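Local coordinates for protein 2-aminomuconate 6-semialdehyde dehydrogenase (Burkholderia cenocepacia, PDB 4U3W) that probably oxidises 2-aminomuconate 6-semialdehyde to 2-aminomuconate, as an NAD-dependent member of the aldehyde dehydrogenase family, at residues K276-D284 against F419-V429; M345-R354 against D385-T393. All coordinates share one frame; numbering follows the deposited sequence.

Interaction 1: K276-D284 against F419-V429; sequences KNAAVVFAD and FDDEAEVVKRV
Strand 277-281 is packed against helix 422-429 in an alpha/beta layer of the aldehyde dehydrogenase fold, through an apolar interface of Val280, Val425 and Val429, continued by Phe282 just after the strand and Phe419 just before the helix. The strand and the helix run almost antiparallel, at 164°, with axes 10.0 Å apart. No hydrogen bond crosses; small and branched apolar side chains suit a surface that must lie close against a helix. Val280 splits its methyls between two helical turns: CG2 meets Val429 CG2 at 3.6 Å, while CG1, anti to the backbone N (chi1 -178°), sits 4.0 Å from Val425 CG2 and also touches the Phe419 ring. Ala278, short enough for the place where the backbones come nearest, offers its CB to the same Val429 methyl. Beyond the strand, Phe282 and Phe419 make a T-shaped pair, their planes at 87° and centroids 5.2 Å apart; the CE2-CZ edge of Phe419 is directed at a face of Phe282, off its centre. Val425 CG1 lies 4.1 Å from Phe282 CZ. The helix start is held by a capping box: Asp421 OD1 accepts from Glu424 N, and Glu424 OE1 in return takes Asp421 N at 3.1 Å as well as Asp420 N, both from one face of the carboxylate. Arg428 bridges to Glu424 OE2, which probably stabilises that carboxylate's charge. Glu422 sends its carboxylate to Arg447 and Arg450. Strands 309-315 and 437-441 flank strand 277-281 in the helix-covered, mostly parallel sheet of the alpha/beta catalytic domain, as in other aldehyde dehydrogenases.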
ATOM      1  N   LYS A 276      23.922  -1.664  22.309  1.00 32.77           N
ATOM      2  CA  LYS A 276      24.180  -1.206  23.691  1.00 30.59           C
ATOM      3  C   LYS A 276      23.027  -0.303  24.055  1.00 28.15           C
ATOM      4  O   LYS A 276      23.139   0.929  24.075  1.00 31.96           O
ATOM      5  CB  LYS A 276      25.505  -0.484  23.820  1.00 32.12           C
ATOM      6  CG  LYS A 276      25.908  -0.200  25.313  1.00 37.41           C
ATOM      7  CD  LYS A 276      26.295  -1.493  26.073  1.00 34.58           C
ATOM      8  CE  LYS A 276      26.737  -1.165  27.537  1.00 31.13           C
ATOM      9  NZ  LYS A 276      27.234  -2.395  28.213  1.00 31.65           N
ATOM     10  N   ASN A 277      21.879  -0.938  24.252  1.00 29.48           N
ATOM     11  CA  ASN A 277      20.614  -0.252  24.309  1.00 30.34           C
ATOM     12  C   ASN A 277      20.355   0.495  25.613  1.00 29.82           C
ATOM     13  O   ASN A 277      20.755   0.054  26.676  1.00 31.82           O
ATOM     14  CB  ASN A 277      19.489  -1.250  24.075  1.00 28.23           C
ATOM     15  CG  ASN A 277      19.758  -2.114  22.855  1.00 30.74           C
ATOM     16  OD1 ASN A 277      19.892  -1.610  21.732  1.00 30.77           O
ATOM     17  ND2 ASN A 277      19.811  -3.406  23.068  1.00 30.14           N
ATOM     18  N   ALA A 278      19.682   1.633  25.493  1.00 30.11           N
ATOM     19  CA  ALA A 278      19.279   2.452  26.647  1.00 28.87           C
ATOM     20  C   ALA A 278      17.786   2.328  26.989  1.00 29.65           C
ATOM     21  O   ALA A 278      16.921   2.111  26.082  1.00 29.42           O
ATOM     22  CB  ALA A 278      19.615   3.917  26.394  1.00 27.67           C
ATOM     23  N   ALA A 279      17.501   2.468  28.284  1.00 29.31           N
ATOM     24  CA  ALA A 279      16.155   2.746  28.784  1.00 29.54           C
ATOM     25  C   ALA A 279      16.194   4.143  29.429  1.00 30.25           C
ATOM     26  O   ALA A 279      17.150   4.465  30.156  1.00 29.59           O
ATOM     27  CB  ALA A 279      15.713   1.677  29.796  1.00 29.59           C
ATOM     28  N   VAL A 280      15.200   4.981  29.107  1.00 31.11           N
ATOM     29  CA  VAL A 280      15.136   6.363  29.617  1.00 32.66           C
ATOM     30  C   VAL A 280      13.905   6.476  30.478  1.00 31.32           C
ATOM     31  O   VAL A 280      12.834   6.084  30.046  1.00 30.55           O
ATOM     32  CB  VAL A 280      15.094   7.423  28.462  1.00 34.00           C
ATOM     33  CG1 VAL A 280      15.066   8.853  29.018  1.00 35.86           C
ATOM     34  CG2 VAL A 280      16.328   7.249  27.554  1.00 31.95           C
ATOM     35  N   VAL A 281      14.082   6.939  31.712  1.00 33.34           N
ATOM     36  CA  VAL A 281      12.962   7.131  32.616  1.00 34.55           C
ATOM     37  C   VAL A 281      12.840   8.604  33.028  1.00 31.08           C
ATOM     38  O   VAL A 281      13.679   9.110  33.739  1.00 31.90           O
ATOM     39  CB  VAL A 281      13.073   6.240  33.899  1.00 34.42           C
ATOM     40  CG1 VAL A 281      11.802   6.398  34.744  1.00 32.81           C
ATOM     41  CG2 VAL A 281      13.252   4.749  33.485  1.00 26.39           C
ATOM     42  N   PHE A 282      11.784   9.277  32.571  1.00 32.51           N
ATOM     43  CA  PHE A 282      11.544  10.652  32.957  1.00 35.36           C
ATOM     44  C   PHE A 282      10.865  10.693  34.347  1.00 36.13           C
ATOM     45  O   PHE A 282      10.180   9.725  34.713  1.00 35.81           O
ATOM     46  CB  PHE A 282      10.675  11.339  31.883  1.00 33.63           C
ATOM     47  CG  PHE A 282      11.441  11.670  30.630  1.00 35.17           C
ATOM     48  CD1 PHE A 282      12.134  12.875  30.524  1.00 35.99           C
ATOM     49  CD2 PHE A 282      11.510  10.747  29.573  1.00 33.85           C
ATOM     50  CE1 PHE A 282      12.846  13.185  29.390  1.00 34.22           C
ATOM     51  CE2 PHE A 282      12.205  11.054  28.412  1.00 31.73           C
ATOM     52  CZ  PHE A 282      12.886  12.268  28.323  1.00 31.46           C
ATOM     53  N   ALA A 283      11.015  11.803  35.093  1.00 37.78           N
ATOM     54  CA  ALA A 283      10.388  11.931  36.417  1.00 37.10           C
ATOM     55  C   ALA A 283       8.859  11.822  36.329  1.00 38.95           C
ATOM     56  O   ALA A 283       8.222  11.438  37.301  1.00 39.97           O
ATOM     57  CB  ALA A 283      10.791  13.308  37.123  1.00 37.89           C
ATOM     58  N   ASP A 284       8.263  12.131  35.171  1.00 37.58           N
ATOM     59  CA  ASP A 284       6.804  12.057  35.038  1.00 36.25           C
ATOM     60  C   ASP A 284       6.305  10.648  34.686  1.00 35.70           C
ATOM     61  O   ASP A 284       5.106  10.440  34.446  1.00 34.30           O
ATOM     62  CB  ASP A 284       6.298  13.072  33.999  1.00 35.78           C
ATOM     63  CG  ASP A 284       6.789  12.783  32.543  1.00 40.23           C
ATOM     64  OD1 ASP A 284       6.893  11.608  32.133  1.00 39.71           O
ATOM     65  OD2 ASP A 284       7.049  13.760  31.780  1.00 38.40           O
ATOM     66  N   PHE A 419      20.059  12.173  34.544  1.00 36.88           N
ATOM     67  CA  PHE A 419      20.123  13.235  33.547  1.00 39.79           C
ATOM     68  C   PHE A 419      19.268  14.418  34.009  1.00 44.18           C
ATOM     69  O   PHE A 419      18.417  14.272  34.905  1.00 44.06           O
ATOM     70  CB  PHE A 419      19.703  12.725  32.144  1.00 35.61           C
ATOM     71  CG  PHE A 419      18.232  12.436  31.976  1.00 38.06           C
ATOM     72  CD1 PHE A 419      17.719  11.184  32.314  1.00 38.83           C
ATOM     73  CD2 PHE A 419      17.375  13.373  31.411  1.00 39.07           C
ATOM     74  CE1 PHE A 419      16.375  10.870  32.134  1.00 36.17           C
ATOM     75  CE2 PHE A 419      15.999  13.094  31.237  1.00 37.63           C
ATOM     76  CZ  PHE A 419      15.490  11.836  31.597  1.00 35.48           C
ATOM     77  N   ASP A 420      19.495  15.587  33.412  1.00 46.41           N
ATOM     78  CA  ASP A 420      18.751  16.784  33.803  1.00 47.88           C
ATOM     79  C   ASP A 420      17.758  17.305  32.786  1.00 49.24           C
ATOM     80  O   ASP A 420      16.774  17.917  33.169  1.00 51.20           O
ATOM     81  CB  ASP A 420      19.741  17.898  34.158  1.00 50.74           C
ATOM     82  CG  ASP A 420      20.587  17.534  35.350  1.00 53.40           C
ATOM     83  OD1 ASP A 420      19.993  17.286  36.427  1.00 53.04           O
ATOM     84  OD2 ASP A 420      21.824  17.420  35.177  1.00 56.53           O
ATOM     85  N   ASP A 421      18.027  17.153  31.495  1.00 48.11           N
ATOM     86  CA  ASP A 421      17.046  17.603  30.528  1.00 49.02           C
ATOM     87  C   ASP A 421      16.943  16.771  29.232  1.00 45.19           C
ATOM     88  O   ASP A 421      17.781  15.895  28.895  1.00 39.62           O
ATOM     89  CB  ASP A 421      17.264  19.090  30.184  1.00 57.37           C
ATOM     90  CG  ASP A 421      18.634  19.377  29.624  1.00 63.63           C
ATOM     91  OD1 ASP A 421      18.853  19.047  28.440  1.00 64.96           O
ATOM     92  OD2 ASP A 421      19.464  19.988  30.352  1.00 66.72           O
ATOM     93  N   GLU A 422      15.861  17.056  28.532  1.00 41.62           N
ATOM     94  CA  GLU A 422      15.454  16.265  27.403  1.00 40.63           C
ATOM     95  C   GLU A 422      16.455  16.290  26.242  1.00 41.40           C
ATOM     96  O   GLU A 422      16.805  15.237  25.714  1.00 39.49           O
ATOM     97  CB  GLU A 422      14.097  16.746  26.937  1.00 40.25           C
ATOM     98  CG  GLU A 422      13.490  15.808  25.924  1.00 39.26           C
ATOM     99  CD  GLU A 422      12.085  16.252  25.583  1.00 40.87           C
ATOM    100  OE1 GLU A 422      11.203  16.102  26.434  1.00 41.84           O
ATOM    101  OE2 GLU A 422      11.868  16.760  24.475  1.00 41.55           O
ATOM    102  N   ALA A 423      16.925  17.471  25.845  1.00 42.05           N
ATOM    103  CA  ALA A 423      17.860  17.536  24.727  1.00 43.79           C
ATOM    104  C   ALA A 423      19.154  16.754  25.043  1.00 47.59           C
ATOM    105  O   ALA A 423      19.762  16.111  24.165  1.00 46.78           O
ATOM    106  CB  ALA A 423      18.165  18.997  24.391  1.00 45.13           C
ATOM    107  N   GLU A 424      19.551  16.818  26.315  1.00 47.33           N
ATOM    108  CA  GLU A 424      20.714  16.140  26.831  1.00 46.88           C
ATOM    109  C   GLU A 424      20.620  14.632  26.735  1.00 42.48           C
ATOM    110  O   GLU A 424      21.534  13.972  26.212  1.00 38.96           O
ATOM    111  CB  GLU A 424      20.937  16.535  28.293  1.00 50.27           C
ATOM    112  CG  GLU A 424      22.042  15.731  28.975  1.00 50.09           C
ATOM    113  CD  GLU A 424      21.869  15.604  30.488  1.00 47.90           C
ATOM    114  OE1 GLU A 424      21.018  16.288  31.056  1.00 48.06           O
ATOM    115  OE2 GLU A 424      22.565  14.793  31.109  1.00 48.15           O
ATOM    116  N   VAL A 425      19.530  14.059  27.239  1.00 40.44           N
ATOM    117  CA  VAL A 425      19.469  12.594  27.282  1.00 38.66           C
ATOM    118  C   VAL A 425      19.304  12.009  25.863  1.00 35.58           C
ATOM    119  O   VAL A 425      19.743  10.904  25.587  1.00 34.37           O
ATOM    120  CB  VAL A 425      18.323  12.097  28.238  1.00 39.58           C
ATOM    121  CG1 VAL A 425      16.945  12.170  27.578  1.00 37.62           C
ATOM    122  CG2 VAL A 425      18.589  10.684  28.699  1.00 38.32           C
ATOM    123  N   VAL A 426      18.658  12.746  24.964  1.00 38.01           N
ATOM    124  CA  VAL A 426      18.564  12.303  23.579  1.00 36.22           C
ATOM    125  C   VAL A 426      20.001  12.150  23.002  1.00 40.96           C
ATOM    126  O   VAL A 426      20.327  11.133  22.375  1.00 38.79           O
ATOM    127  CB  VAL A 426      17.730  13.288  22.732  1.00 35.62           C
ATOM    128  CG1 VAL A 426      17.937  13.020  21.244  1.00 34.79           C
ATOM    129  CG2 VAL A 426      16.197  13.172  23.091  1.00 33.82           C
ATOM    130  N   LYS A 427      20.847  13.150  23.229  1.00 41.10           N
ATOM    131  CA  LYS A 427      22.235  13.090  22.784  1.00 43.60           C
ATOM    132  C   LYS A 427      22.979  11.929  23.408  1.00 43.05           C
ATOM    133  O   LYS A 427      23.756  11.241  22.711  1.00 41.43           O
ATOM    134  CB  LYS A 427      22.988  14.384  23.093  1.00 48.17           C
ATOM    135  CG  LYS A 427      22.519  15.565  22.271  1.00 54.62           C
ATOM    136  CD  LYS A 427      23.318  16.828  22.612  1.00 61.68           C
ATOM    137  CE  LYS A 427      22.719  18.065  21.949  1.00 67.76           C
ATOM    138  NZ  LYS A 427      22.772  17.930  20.469  1.00 71.09           N
ATOM    139  N   ARG A 428      22.754  11.688  24.701  1.00 41.20           N
ATOM    140  CA  ARG A 428      23.494  10.595  25.372  1.00 40.89           C
ATOM    141  C   ARG A 428      23.057   9.199  24.847  1.00 37.86           C
ATOM    142  O   ARG A 428      23.871   8.286  24.640  1.00 38.48           O
ATOM    143  CB  ARG A 428      23.292  10.705  26.884  1.00 39.45           C
ATOM    144  CG  ARG A 428      23.873  12.022  27.397  1.00 41.74           C
ATOM    145  CD  ARG A 428      23.703  12.232  28.883  1.00 43.17           C
ATOM    146  NE  ARG A 428      24.489  11.307  29.712  1.00 41.56           N
ATOM    147  CZ  ARG A 428      24.323  11.221  31.036  1.00 42.62           C
ATOM    148  NH1 ARG A 428      23.416  11.989  31.626  1.00 41.60           N
ATOM    149  NH2 ARG A 428      25.033  10.376  31.764  1.00 42.08           N
ATOM    150  N   VAL A 429      21.768   9.054  24.612  1.00 34.08           N
ATOM    151  CA  VAL A 429      21.272   7.818  24.030  1.00 32.88           C
ATOM    152  C   VAL A 429      21.921   7.609  22.654  1.00 33.04           C
ATOM    153  O   VAL A 429      22.429   6.530  22.387  1.00 33.84           O
ATOM    154  CB  VAL A 429      19.711   7.826  23.902  1.00 30.34           C
ATOM    155  CG1 VAL A 429      19.227   6.661  22.971  1.00 29.79           C
ATOM    156  CG2 VAL A 429      19.048   7.724  25.278  1.00 29.95           C
TER

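Interaction 2: M345-R354 against D385-T393; sequences MGPLISRGHR and DDGAFVMPT
The turn that leads into helix 351-366 is fastened to the loop 385-393, ahead of strand 393-396, largely by bonds to backbone carbonyls. Arg351 NH1 is shared between Gly387 O at 2.8 Å, in the carbonyl plane, and Asp385 O at 2.9 Å; the bend at chi3 (82°) folds the guanidinium back to these two oxygens. One turn on, Arg354 NH2 reaches Phe389 O at 3.0 Å, almost in its own guanidinium plane, and Arg354 NH1 shares a water with Asp385 O. Long, multi-donor arginines, Arg351 exposed and Arg354 partly so, suit a side where several loop carbonyls can each be met by an N-H. Leu348 N bonds to Ala388 O, and Ala388 is small enough to bring CB within 3.4 Å of Ser350 O. On the inner side, Pro347 lays CB over the centre of the Phe389 ring, a CH-pi contact 3.7 Å from the centroid, while Met345 CE lies against Pro392 CD. Water 1 joins Gly346 O to Val390 N. Ser350 OG caps the helix by accepting from His353 N, a serine N-cap at the start of an alpha-helix whose first turn packs on an irregular loop.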
ATOM      1  N   MET A 345      15.564 -16.632  37.472  1.00 34.25           N
ATOM      2  CA  MET A 345      16.615 -16.318  36.509  1.00 33.29           C
ATOM      3  C   MET A 345      17.545 -17.549  36.364  1.00 28.04           C
ATOM      4  O   MET A 345      17.956 -18.136  37.362  1.00 28.74           O
ATOM      5  CB  MET A 345      17.422 -15.068  36.951  1.00 29.94           C
ATOM      6  CG  MET A 345      18.273 -14.468  35.785  1.00 34.82           C
ATOM      7  SD  MET A 345      19.323 -13.034  36.164  1.00 36.63           S
ATOM      8  CE  MET A 345      20.791 -13.863  36.718  1.00 33.20           C
ATOM      9  N   GLY A 346      17.870 -17.917  35.134  1.00 27.12           N
ATOM     10  CA  GLY A 346      18.769 -19.058  34.864  1.00 28.83           C
ATOM     11  C   GLY A 346      20.239 -18.668  34.707  1.00 26.32           C
ATOM     12  O   GLY A 346      20.602 -17.531  34.960  1.00 25.59           O
ATOM     13  N   PRO A 347      21.092 -19.632  34.315  1.00 27.25           N
ATOM     14  CA  PRO A 347      22.521 -19.396  34.101  1.00 24.96           C
ATOM     15  C   PRO A 347      22.797 -18.654  32.754  1.00 27.64           C
ATOM     16  O   PRO A 347      21.911 -18.581  31.883  1.00 28.54           O
ATOM     17  CB  PRO A 347      23.102 -20.839  34.010  1.00 24.46           C
ATOM     18  CG  PRO A 347      22.022 -21.637  33.395  1.00 23.13           C
ATOM     19  CD  PRO A 347      20.694 -21.016  33.990  1.00 22.75           C
ATOM     20  N   LEU A 348      24.018 -18.160  32.575  1.00 27.71           N
ATOM     21  CA  LEU A 348      24.528 -17.843  31.212  1.00 25.84           C
ATOM     22  C   LEU A 348      24.717 -19.104  30.405  1.00 28.47           C
ATOM     23  O   LEU A 348      24.669 -20.253  30.924  1.00 28.49           O
ATOM     24  CB  LEU A 348      25.844 -17.078  31.277  1.00 27.24           C
ATOM     25  CG  LEU A 348      25.707 -15.795  32.111  1.00 28.70           C
ATOM     26  CD1 LEU A 348      27.087 -15.084  32.234  1.00 29.05           C
ATOM     27  CD2 LEU A 348      24.654 -14.849  31.614  1.00 30.87           C
ATOM     28  N   ILE A 349      24.909 -18.905  29.093  1.00 26.54           N
ATOM     29  CA  ILE A 349      24.887 -20.011  28.174  1.00 25.89           C
ATOM     30  C   ILE A 349      26.035 -20.988  28.394  1.00 26.90           C
ATOM     31  O   ILE A 349      25.885 -22.164  28.074  1.00 27.68           O
ATOM     32  CB  ILE A 349      24.918 -19.509  26.676  1.00 32.08           C
ATOM     33  CG1 ILE A 349      24.610 -20.640  25.715  1.00 29.61           C
ATOM     34  CG2 ILE A 349      26.239 -18.765  26.352  1.00 26.13           C
ATOM     35  CD1 ILE A 349      23.182 -21.196  25.928  1.00 32.28           C
ATOM     36  N   SER A 350      27.164 -20.507  28.904  1.00 27.88           N
ATOM     37  CA  SER A 350      28.381 -21.355  28.917  1.00 28.83           C
ATOM     38  C   SER A 350      29.380 -20.791  29.899  1.00 29.69           C
ATOM     39  O   SER A 350      29.311 -19.611  30.230  1.00 29.55           O
ATOM     40  CB  SER A 350      29.055 -21.426  27.523  1.00 29.89           C
ATOM     41  OG  SER A 350      29.714 -20.181  27.302  1.00 29.98           O
ATOM     42  N   ARG A 351      30.325 -21.605  30.353  1.00 28.39           N
ATOM     43  CA  ARG A 351      31.303 -21.056  31.287  1.00 34.66           C
ATOM     44  C   ARG A 351      32.260 -20.076  30.609  1.00 35.05           C
ATOM     45  O   ARG A 351      32.726 -19.134  31.240  1.00 36.64           O
ATOM     46  CB  ARG A 351      32.097 -22.165  32.007  1.00 41.63           C
ATOM     47  CG  ARG A 351      31.278 -22.668  33.206  1.00 46.36           C
ATOM     48  CD  ARG A 351      31.889 -23.853  33.919  1.00 50.32           C
ATOM     49  NE  ARG A 351      32.932 -23.443  34.858  1.00 53.24           N
ATOM     50  CZ  ARG A 351      32.759 -23.226  36.163  1.00 55.39           C
ATOM     51  NH1 ARG A 351      31.566 -23.365  36.731  1.00 50.90           N
ATOM     52  NH2 ARG A 351      33.805 -22.893  36.925  1.00 58.67           N
ATOM     53  N   GLY A 352      32.524 -20.297  29.327  1.00 34.07           N
ATOM     54  CA  GLY A 352      33.261 -19.336  28.513  1.00 36.34           C
ATOM     55  C   GLY A 352      32.554 -17.980  28.440  1.00 35.37           C
ATOM     56  O   GLY A 352      33.176 -16.910  28.578  1.00 32.84           O
ATOM     57  N   HIS A 353      31.247 -17.987  28.214  1.00 34.37           N
ATOM     58  CA  HIS A 353      30.572 -16.698  28.200  1.00 34.43           C
ATOM     59  C   HIS A 353      30.594 -16.063  29.577  1.00 35.80           C
ATOM     60  O   HIS A 353      30.764 -14.851  29.722  1.00 37.14           O
ATOM     61  CB  HIS A 353      29.113 -16.818  27.692  1.00 31.33           C
ATOM     62  CG  HIS A 353      28.429 -15.494  27.558  1.00 34.37           C
ATOM     63  ND1 HIS A 353      28.937 -14.470  26.783  1.00 35.73           N
ATOM     64  CD2 HIS A 353      27.253 -15.031  28.066  1.00 32.88           C
ATOM     65  CE1 HIS A 353      28.134 -13.422  26.857  1.00 34.44           C
ATOM     66  NE2 HIS A 353      27.101 -13.741  27.618  1.00 30.97           N
ATOM     67  N   ARG A 354      30.387 -16.864  30.607  1.00 34.90           N
ATOM     68  CA  ARG A 354      30.493 -16.323  31.927  1.00 34.89           C
ATOM     69  C   ARG A 354      31.870 -15.690  32.197  1.00 39.51           C
ATOM     70  O   ARG A 354      31.968 -14.646  32.848  1.00 40.14           O
ATOM     71  CB  ARG A 354      30.221 -17.396  32.953  1.00 37.35           C
ATOM     72  CG  ARG A 354      30.430 -16.833  34.285  1.00 44.26           C
ATOM     73  CD  ARG A 354      29.966 -17.712  35.336  1.00 45.20           C
ATOM     74  NE  ARG A 354      31.009 -18.625  35.742  1.00 45.66           N
ATOM     75  CZ  ARG A 354      30.852 -19.415  36.790  1.00 46.02           C
ATOM     76  NH1 ARG A 354      31.840 -20.240  37.111  1.00 48.03           N
ATOM     77  NH2 ARG A 354      29.682 -19.361  37.514  1.00 38.70           N
ATOM     78  N   ASP A 385      27.332 -25.262  40.851  1.00 30.53           N
ATOM     79  CA  ASP A 385      28.519 -24.446  40.783  1.00 31.26           C
ATOM     80  C   ASP A 385      29.351 -24.826  39.572  1.00 31.46           C
ATOM     81  O   ASP A 385      30.299 -24.126  39.268  1.00 33.33           O
ATOM     82  CB  ASP A 385      29.412 -24.575  42.053  1.00 31.49           C
ATOM     83  CG  ASP A 385      28.801 -23.906  43.269  1.00 34.51           C
ATOM     84  OD1 ASP A 385      28.031 -22.948  43.086  1.00 34.06           O
ATOM     85  OD2 ASP A 385      29.132 -24.312  44.417  1.00 36.32           O
ATOM     86  N   ASP A 386      29.080 -25.983  38.967  1.00 30.29           N
ATOM     87  CA  ASP A 386      29.817 -26.400  37.766  1.00 30.69           C
ATOM     88  C   ASP A 386      29.173 -25.822  36.496  1.00 30.38           C
ATOM     89  O   ASP A 386      29.707 -26.007  35.382  1.00 28.32           O
ATOM     90  CB  ASP A 386      29.877 -27.912  37.655  1.00 31.95           C
ATOM     91  CG  ASP A 386      30.694 -28.533  38.811  1.00 37.51           C
ATOM     92  OD1 ASP A 386      31.494 -27.803  39.438  1.00 39.43           O
ATOM     93  OD2 ASP A 386      30.538 -29.737  39.054  1.00 38.65           O
ATOM     94  N   GLY A 387      28.054 -25.149  36.681  1.00 27.51           N
ATOM     95  CA  GLY A 387      27.358 -24.430  35.610  1.00 27.85           C
ATOM     96  C   GLY A 387      27.873 -22.998  35.445  1.00 29.14           C
ATOM     97  O   GLY A 387      29.044 -22.674  35.791  1.00 27.30           O
ATOM     98  N   ALA A 388      27.018 -22.130  34.903  1.00 28.86           N
ATOM     99  CA  ALA A 388      27.511 -20.834  34.433  1.00 28.93           C
ATOM    100  C   ALA A 388      26.707 -19.710  34.994  1.00 26.48           C
ATOM    101  O   ALA A 388      26.360 -18.769  34.261  1.00 27.44           O
ATOM    102  CB  ALA A 388      27.499 -20.773  32.859  1.00 32.70           C
ATOM    103  N   PHE A 389      26.385 -19.780  36.293  1.00 26.70           N
ATOM    104  CA  PHE A 389      25.525 -18.743  36.890  1.00 28.33           C
ATOM    105  C   PHE A 389      26.248 -17.457  37.250  1.00 30.36           C
ATOM    106  O   PHE A 389      27.387 -17.485  37.716  1.00 31.79           O
ATOM    107  CB  PHE A 389      24.838 -19.261  38.178  1.00 29.09           C
ATOM    108  CG  PHE A 389      23.827 -20.339  37.932  1.00 28.20           C
ATOM    109  CD1 PHE A 389      22.496 -20.002  37.674  1.00 27.46           C
ATOM    110  CD2 PHE A 389      24.212 -21.679  37.923  1.00 28.67           C
ATOM    111  CE1 PHE A 389      21.535 -20.973  37.470  1.00 25.11           C
ATOM    112  CE2 PHE A 389      23.259 -22.678  37.691  1.00 30.18           C
ATOM    113  CZ  PHE A 389      21.910 -22.317  37.452  1.00 27.94           C
ATOM    114  N   VAL A 390      25.564 -16.334  37.063  1.00 27.41           N
ATOM    115  CA  VAL A 390      26.041 -15.077  37.652  0.52 28.98           C
ATOM    116  C   VAL A 390      24.856 -14.299  38.155  1.00 30.33           C
ATOM    117  O   VAL A 390      23.715 -14.525  37.730  1.00 31.87           O
ATOM    118  CB  VAL A 390      26.824 -14.167  36.681  0.52 29.60           C
ATOM    119  CG1 VAL A 390      28.062 -14.886  36.101  0.52 29.56           C
ATOM    120  CG2 VAL A 390      25.915 -13.697  35.562  0.52 27.65           C
ATOM    121  N   MET A 391      25.120 -13.408  39.122  1.00 32.75           N
ATOM    122  CA  MET A 391      24.021 -12.672  39.779  0.58 32.87           C
ATOM    123  C   MET A 391      23.608 -11.436  38.970  1.00 33.12           C
ATOM    124  O   MET A 391      24.443 -10.812  38.303  1.00 34.85           O
ATOM    125  CB  MET A 391      24.407 -12.237  41.225  0.58 34.29           C
ATOM    126  CG  MET A 391      24.643 -13.378  42.240  0.58 34.67           C
ATOM    127  SD  MET A 391      23.352 -14.640  42.334  0.58 31.89           S
ATOM    128  CE  MET A 391      22.130 -13.833  43.337  0.58 28.01           C
ATOM    129  N   PRO A 392      22.307 -11.070  39.047  1.00 32.01           N
ATOM    130  CA  PRO A 392      21.853  -9.786  38.492  1.00 31.92           C
ATOM    131  C   PRO A 392      22.687  -8.633  39.042  1.00 30.75           C
ATOM    132  O   PRO A 392      22.878  -8.569  40.239  1.00 30.24           O
ATOM    133  CB  PRO A 392      20.399  -9.640  39.008  1.00 34.70           C
ATOM    134  CG  PRO A 392      20.008 -10.952  39.586  1.00 35.07           C
ATOM    135  CD  PRO A 392      21.276 -11.747  39.857  1.00 31.40           C
ATOM    136  N   THR A 393      23.147  -7.725  38.190  1.00 31.10           N
ATOM    137  CA  THR A 393      24.099  -6.704  38.627  1.00 30.10           C
ATOM    138  C   THR A 393      23.637  -5.311  38.207  1.00 30.63           C
ATOM    139  O   THR A 393      23.120  -5.145  37.121  1.00 32.77           O
ATOM    140  CB  THR A 393      25.510  -7.024  38.058  1.00 34.10           C
ATOM    141  OG1 THR A 393      25.899  -8.312  38.539  1.00 33.57           O
ATOM    142  CG2 THR A 393      26.548  -5.997  38.453  1.00 33.01           C
TER
HETATM  143  O   HOH W   1      22.863 -16.540  35.923  1.00 32.94           O
HETATM  144  O   HOH W   2      27.692 -21.587  38.462  1.00 29.91           O
HETATM  145  O   HOH W   3      31.043 -21.261  39.849  1.00 47.89           O

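How the interactions relate
Both contacts are mainly buried, but interaction 1 is almost wholly so and apolar, whereas interaction 2 joins a buried inner side to an exposed arginine edge. Interaction 1 packs a helix on a sheet strand through hydrocarbon and rings; interaction 2 ties a loop to a helix start, where carbonyls without regular strand partners are met by arginines and waters. The two hold different elements, with centres about 30 Å apart and nearest atoms about 10 Å apart. They still share a sheet: strand 277-281 belongs to it, and strand 393-396, which takes up the end of 385-393, lies toward one margin. Along the chain, interaction 2 is nested within the loop closed by interaction 1.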